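Local coordinates for PcyX_EBK42635 (Marine metagenome, PDB 5OWG), which probably reduces biliverdin to phycoerythrobilin in phycobilin synthesis, as a ferredoxin-dependent bilin reductase, at residues Gly72-Leu84 with Pro89-Lys101. Residues are numbered along the deposited sequence; the frame is centred on the assembly and turned at random.
Sequences GLWMAHLCLFPML and PIYGFDIIAGEKK
H77 and D94 are paired across an antiparallel beta hairpin in the central sheet of the ferredoxin-dependent bilin reductase fold. Strands 73-82 and 90-96 form the hairpin. Strand 57-67 pairs with the other edge of 73-82. A76 with I95 and L78 with F93 are hydrogen-bonded pairs; M75 with I96, H77 with D94 and C79 with G92 are non-hydrogen-bonded pairs. In the middle, L78 N donates to F93 O at 2.9 Å, and F93 N returns a bond to L78 O at 2.8 Å. At the far end G98 N reaches a lone pair of W74 O at 3.1 Å.

The H77 ring and the D94 carboxylate lie side by side, with planes 14° apart. CG of H77 is anti to its backbone N (chi1 165°), while CG of D94 sits beside its own N. This puts D94 OD1 at the ring edge, where H77 ND1 donates to it. The modelled ND1-OD1 distance of 2.3 Å is very short, so its exact value is doubtful. F232 meets the H77 ring nearly at right angles. On the same face, M75 CB touches I96 CD1 at 3.6 Å and C79 SG touches I90 CG2 at 3.5 Å. I90 CD1 touches F81 CE1 at 3.4 Å, and its CG2 lies over one face of that ring.

The opposite face carries A76, L78, Y91, F93 and I95. L78 CD2 packs on Y91 CE1 at 3.5 Å, while Y91 OH is hydrogen-bonded to A169 O. Helix 14-28 covers A76 and L78, and its W17 meets F93.

At a more usual length, the bond to OD1 would probably limit rotation of the imidazole. A histidine-aspartate pair also lies at the bilin site of relatives such as PcyA, so this one probably lines the substrate pocket, though no bilin contact is established here.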
loop_
_atom_site.group_PDB
_atom_site.type_symbol
_atom_site.label_atom_id
_atom_site.label_comp_id
_atom_site.label_asym_id
_atom_site.label_seq_id
_atom_site.Cartn_x
_atom_site.Cartn_y
_atom_site.Cartn_z
ATOM N N GLY A 72 2.225 -20.098 -10.430
ATOM C CA GLY A 72 2.946 -19.952 -9.177
ATOM C C GLY A 72 3.555 -18.575 -9.009
ATOM O O GLY A 72 4.722 -18.363 -9.338
ATOM N N LEU A 73 2.770 -17.640 -8.484
ATOM C CA LEU A 73 3.192 -16.253 -8.350
ATOM C C LEU A 73 3.086 -15.799 -6.895
ATOM O O LEU A 73 2.659 -16.540 -6.007
ATOM C CB LEU A 73 2.366 -15.342 -9.266
ATOM C CG LEU A 73 2.585 -15.494 -10.775
ATOM C CD1 LEU A 73 1.737 -14.483 -11.529
ATOM C CD2 LEU A 73 4.053 -15.337 -11.159
ATOM N N TRP A 74 3.489 -14.550 -6.675
ATOM C CA TRP A 74 3.554 -13.948 -5.346
ATOM C C TRP A 74 3.661 -12.449 -5.553
ATOM O O TRP A 74 4.608 -11.983 -6.194
ATOM C CB TRP A 74 4.755 -14.462 -4.549
ATOM C CG TRP A 74 4.725 -14.066 -3.097
ATOM C CD1 TRP A 74 4.383 -14.862 -2.043
ATOM C CD2 TRP A 74 5.046 -12.782 -2.540
ATOM N NE1 TRP A 74 4.470 -14.158 -0.868
ATOM C CE2 TRP A 74 4.875 -12.879 -1.144
ATOM C CE3 TRP A 74 5.461 -11.561 -3.085
ATOM C CZ2 TRP A 74 5.104 -11.805 -0.286
ATOM C CZ3 TRP A 74 5.686 -10.494 -2.230
ATOM C CH2 TRP A 74 5.508 -10.624 -0.847
ATOM N N MET A 75 2.702 -11.700 -5.021
ATOM C CA MET A 75 2.687 -10.260 -5.196
ATOM C C MET A 75 2.356 -9.606 -3.865
ATOM O O MET A 75 1.852 -10.247 -2.940
ATOM C CB MET A 75 1.680 -9.838 -6.279
ATOM C CG MET A 75 0.256 -9.587 -5.791
ATOM S SD MET A 75 -0.024 -7.991 -4.987
ATOM C CE MET A 75 0.446 -6.839 -6.274
ATOM N N ALA A 76 2.652 -8.314 -3.780
ATOM C CA ALA A 76 2.337 -7.547 -2.589
ATOM C C ALA A 76 2.074 -6.105 -2.987
ATOM O O ALA A 76 2.664 -5.585 -3.938
ATOM C CB ALA A 76 3.464 -7.619 -1.552
ATOM N N HIS A 77 1.170 -5.470 -2.247
ATOM C CA HIS A 77 0.820 -4.074 -2.454
ATOM C C HIS A 77 0.756 -3.395 -1.098
ATOM O O HIS A 77 0.185 -3.941 -0.150
ATOM C CB HIS A 77 -0.521 -3.946 -3.192
ATOM C CG HIS A 77 -1.124 -2.578 -3.127
ATOM N ND1 HIS A 77 -0.845 -1.599 -4.056
ATOM C CD2 HIS A 77 -1.999 -2.028 -2.252
ATOM C CE1 HIS A 77 -1.519 -0.504 -3.754
ATOM N NE2 HIS A 77 -2.226 -0.737 -2.664
ATOM N N LEU A 78 1.360 -2.213 -1.003
ATOM C CA LEU A 78 1.429 -1.478 0.254
ATOM C C LEU A 78 1.258 0.002 -0.044
ATOM O O LEU A 78 2.024 0.571 -0.828
ATOM C CB LEU A 78 2.754 -1.742 0.978
ATOM C CG LEU A 78 2.939 -1.055 2.335
ATOM C CD1 LEU A 78 1.927 -1.554 3.358
ATOM C CD2 LEU A 78 4.352 -1.267 2.847
ATOM N N CYS A 79 0.260 0.619 0.584
ATOM C CA CYS A 79 -0.056 2.019 0.348
ATOM C C CYS A 79 -0.404 2.683 1.670
ATOM O O CYS A 79 -1.034 2.076 2.540
ATOM C CB CYS A 79 -1.225 2.181 -0.628
ATOM S SG CYS A 79 -1.484 3.876 -1.152
ATOM N N LEU A 80 0.011 3.942 1.811
ATOM C CA LEU A 80 -0.257 4.730 3.009
ATOM C C LEU A 80 -0.818 6.085 2.606
ATOM O O LEU A 80 -0.166 6.836 1.873
ATOM C CB LEU A 80 1.011 4.918 3.849
ATOM C CG LEU A 80 1.296 3.895 4.951
ATOM C CD1 LEU A 80 1.752 2.564 4.373
ATOM C CD2 LEU A 80 2.331 4.436 5.931
ATOM N N PHE A 81 -2.024 6.399 3.093
ATOM C CA PHE A 81 -2.620 7.720 2.922
ATOM C C PHE A 81 -2.499 8.513 4.217
ATOM O O PHE A 81 -2.888 8.003 5.277
ATOM C CB PHE A 81 -4.092 7.603 2.537
ATOM C CG PHE A 81 -4.325 7.219 1.103
ATOM C CD1 PHE A 81 -4.269 8.172 0.098
ATOM C CD2 PHE A 81 -4.628 5.912 0.762
ATOM C CE1 PHE A 81 -4.494 7.824 -1.220
ATOM C CE2 PHE A 81 -4.855 5.559 -0.555
ATOM C CZ PHE A 81 -4.787 6.516 -1.547
ATOM N N PRO A 82 -1.983 9.742 4.202
ATOM C CA PRO A 82 -1.956 10.543 5.432
ATOM C C PRO A 82 -3.345 11.049 5.800
ATOM O O PRO A 82 -4.313 10.909 5.052
ATOM C CB PRO A 82 -1.011 11.698 5.087
ATOM C CG PRO A 82 -1.077 11.808 3.605
ATOM C CD PRO A 82 -1.264 10.408 3.100
ATOM N N MET A 83 -3.431 11.651 6.986
ATOM C CA MET A 83 -4.697 12.174 7.479
ATOM C C MET A 83 -5.081 13.442 6.710
ATOM O O MET A 83 -4.282 14.027 5.972
ATOM C CB MET A 83 -4.609 12.440 8.985
ATOM C CG MET A 83 -5.948 12.604 9.705
ATOM S SD MET A 83 -7.075 11.217 9.458
ATOM C CE MET A 83 -6.164 9.901 10.257
ATOM N N LEU A 84 -6.330 13.871 6.906
ATOM C CA LEU A 84 -6.994 14.801 6.000
ATOM C C LEU A 84 -6.597 16.265 6.177
ATOM O O LEU A 84 -6.965 17.080 5.324
ATOM C CB LEU A 84 -8.512 14.661 6.154
ATOM C CG LEU A 84 -9.066 13.265 5.841
ATOM C CD1 LEU A 84 -10.558 13.201 6.122
ATOM C CD2 LEU A 84 -8.784 12.858 4.398
ATOM N N PRO A 89 2.854 13.344 0.693
ATOM C CA PRO A 89 2.716 12.399 -0.421
ATOM C C PRO A 89 2.053 11.095 -0.001
ATOM O O PRO A 89 1.497 10.992 1.097
ATOM C CB PRO A 89 4.166 12.178 -0.869
ATOM C CG PRO A 89 4.977 12.431 0.350
ATOM C CD PRO A 89 4.255 13.498 1.121
ATOM N N ILE A 90 2.109 10.096 -0.876
ATOM C CA ILE A 90 1.527 8.783 -0.629
ATOM C C ILE A 90 2.627 7.750 -0.819
ATOM O O ILE A 90 3.131 7.567 -1.935
ATOM C CB ILE A 90 0.339 8.500 -1.562
ATOM C CG1 ILE A 90 -0.814 9.465 -1.275
ATOM C CG2 ILE A 90 -0.141 7.054 -1.415
ATOM C CD1 ILE A 90 -1.793 9.596 -2.425
ATOM N N TYR A 91 3.010 7.080 0.266
ATOM C CA TYR A 91 3.870 5.910 0.150
ATOM C C TYR A 91 3.157 4.844 -0.666
ATOM O O TYR A 91 2.006 4.496 -0.385
ATOM C CB TYR A 91 4.222 5.367 1.535
ATOM C CG TYR A 91 5.108 4.135 1.533
ATOM C CD1 TYR A 91 4.579 2.868 1.311
ATOM C CD2 TYR A 91 6.471 4.238 1.778
ATOM C CE1 TYR A 91 5.385 1.743 1.317
ATOM C CE2 TYR A 91 7.285 3.120 1.787
ATOM C CZ TYR A 91 6.737 1.875 1.557
ATOM O OH TYR A 91 7.542 0.760 1.567
ATOM N N GLY A 92 3.838 4.333 -1.683
ATOM C CA GLY A 92 3.290 3.271 -2.495
ATOM C C GLY A 92 4.378 2.302 -2.891
ATOM O O GLY A 92 5.410 2.713 -3.423
ATOM N N PHE A 93 4.176 1.018 -2.610
ATOM C CA PHE A 93 5.129 -0.022 -2.973
ATOM C C PHE A 93 4.355 -1.180 -3.577
ATOM O O PHE A 93 3.440 -1.716 -2.942
ATOM C CB PHE A 93 5.940 -0.492 -1.763
ATOM C CG PHE A 93 6.979 -1.529 -2.095
ATOM C CD1 PHE A 93 8.217 -1.160 -2.594
ATOM C CD2 PHE A 93 6.714 -2.874 -1.910
ATOM C CE1 PHE A 93 9.172 -2.112 -2.899
ATOM C CE2 PHE A 93 7.667 -3.832 -2.213
ATOM C CZ PHE A 93 8.896 -3.449 -2.707
ATOM N N ASP A 94 4.715 -1.557 -4.800
ATOM C CA ASP A 94 4.055 -2.643 -5.514
ATOM C C ASP A 94 5.125 -3.516 -6.146
ATOM O O ASP A 94 5.951 -3.026 -6.925
ATOM C CB ASP A 94 3.091 -2.107 -6.576
ATOM C CG ASP A 94 1.913 -1.366 -5.972
ATOM O OD1 ASP A 94 1.216 -1.957 -5.121
ATOM O OD2 ASP A 94 1.691 -0.195 -6.343
ATOM N N ILE A 95 5.113 -4.801 -5.805
ATOM C CA ILE A 95 6.070 -5.767 -6.327
ATOM C C ILE A 95 5.303 -7.001 -6.782
ATOM O O ILE A 95 4.513 -7.566 -6.016
ATOM C CB ILE A 95 7.142 -6.136 -5.277
ATOM C CG1 ILE A 95 8.353 -6.778 -5.955
ATOM C CG2 ILE A 95 6.579 -7.053 -4.192
ATOM C CD1 ILE A 95 9.324 -5.767 -6.497
ATOM N N ILE A 96 5.507 -7.392 -8.036
ATOM C CA ILE A 96 5.034 -8.669 -8.559
ATOM C C ILE A 96 6.243 -9.416 -9.099
ATOM O O ILE A 96 6.978 -8.893 -9.943
ATOM C CB ILE A 96 3.963 -8.493 -9.652
ATOM C CG1 ILE A 96 3.633 -9.839 -10.314
ATOM C CG2 ILE A 96 4.429 -7.499 -10.707
ATOM C CD1 ILE A 96 3.144 -10.908 -9.354
ATOM N N ALA A 97 6.444 -10.637 -8.611
ATOM C CA ALA A 97 7.594 -11.435 -9.007
ATOM C C ALA A 97 7.189 -12.891 -9.133
ATOM O O ALA A 97 7.425 -13.528 -10.164
ATOM C CB ALA A 97 8.728 -11.295 -7.990
ATOM N N GLY A 98 6.562 -13.417 -8.088
ATOM C CA GLY A 98 6.293 -14.833 -8.021
ATOM C C GLY A 98 7.522 -15.612 -7.619
ATOM O O GLY A 98 7.978 -15.522 -6.477
ATOM N N GLU A 99 8.074 -16.363 -8.563
ATOM C CA GLU A 99 9.235 -17.196 -8.310
ATOM C C GLU A 99 10.236 -17.012 -9.437
ATOM O O GLU A 99 9.854 -16.939 -10.609
ATOM C CB GLU A 99 8.829 -18.669 -8.190
ATOM C CG GLU A 99 7.780 -18.919 -7.122
ATOM C CD GLU A 99 8.319 -18.700 -5.724
ATOM O OE1 GLU A 99 8.985 -19.613 -5.193
ATOM O OE2 GLU A 99 8.088 -17.613 -5.155
ATOM N N LYS A 100 11.514 -16.920 -9.076
ATOM C CA LYS A 100 12.657 -16.954 -9.979
ATOM C C LYS A 100 12.881 -15.616 -10.688
ATOM O O LYS A 100 13.955 -15.417 -11.256
ATOM C CB LYS A 100 12.545 -18.088 -11.026
ATOM C CG LYS A 100 12.970 -17.805 -12.468
ATOM C CD LYS A 100 14.466 -17.975 -12.665
ATOM C CE LYS A 100 14.843 -17.846 -14.130
ATOM N NZ LYS A 100 14.812 -16.436 -14.604
ATOM N N LYS A 101 11.931 -14.683 -10.657
ATOM C CA LYS A 101 12.050 -13.476 -11.463
ATOM C C LYS A 101 11.118 -12.401 -10.922
ATOM O O LYS A 101 9.979 -12.691 -10.547
ATOM C CB LYS A 101 11.731 -13.784 -12.934
ATOM C CG LYS A 101 11.513 -12.573 -13.832
ATOM C CD LYS A 101 12.751 -11.702 -13.945
ATOM C CE LYS A 101 12.472 -10.470 -14.793
ATOM N NZ LYS A 101 11.991 -10.821 -16.159
#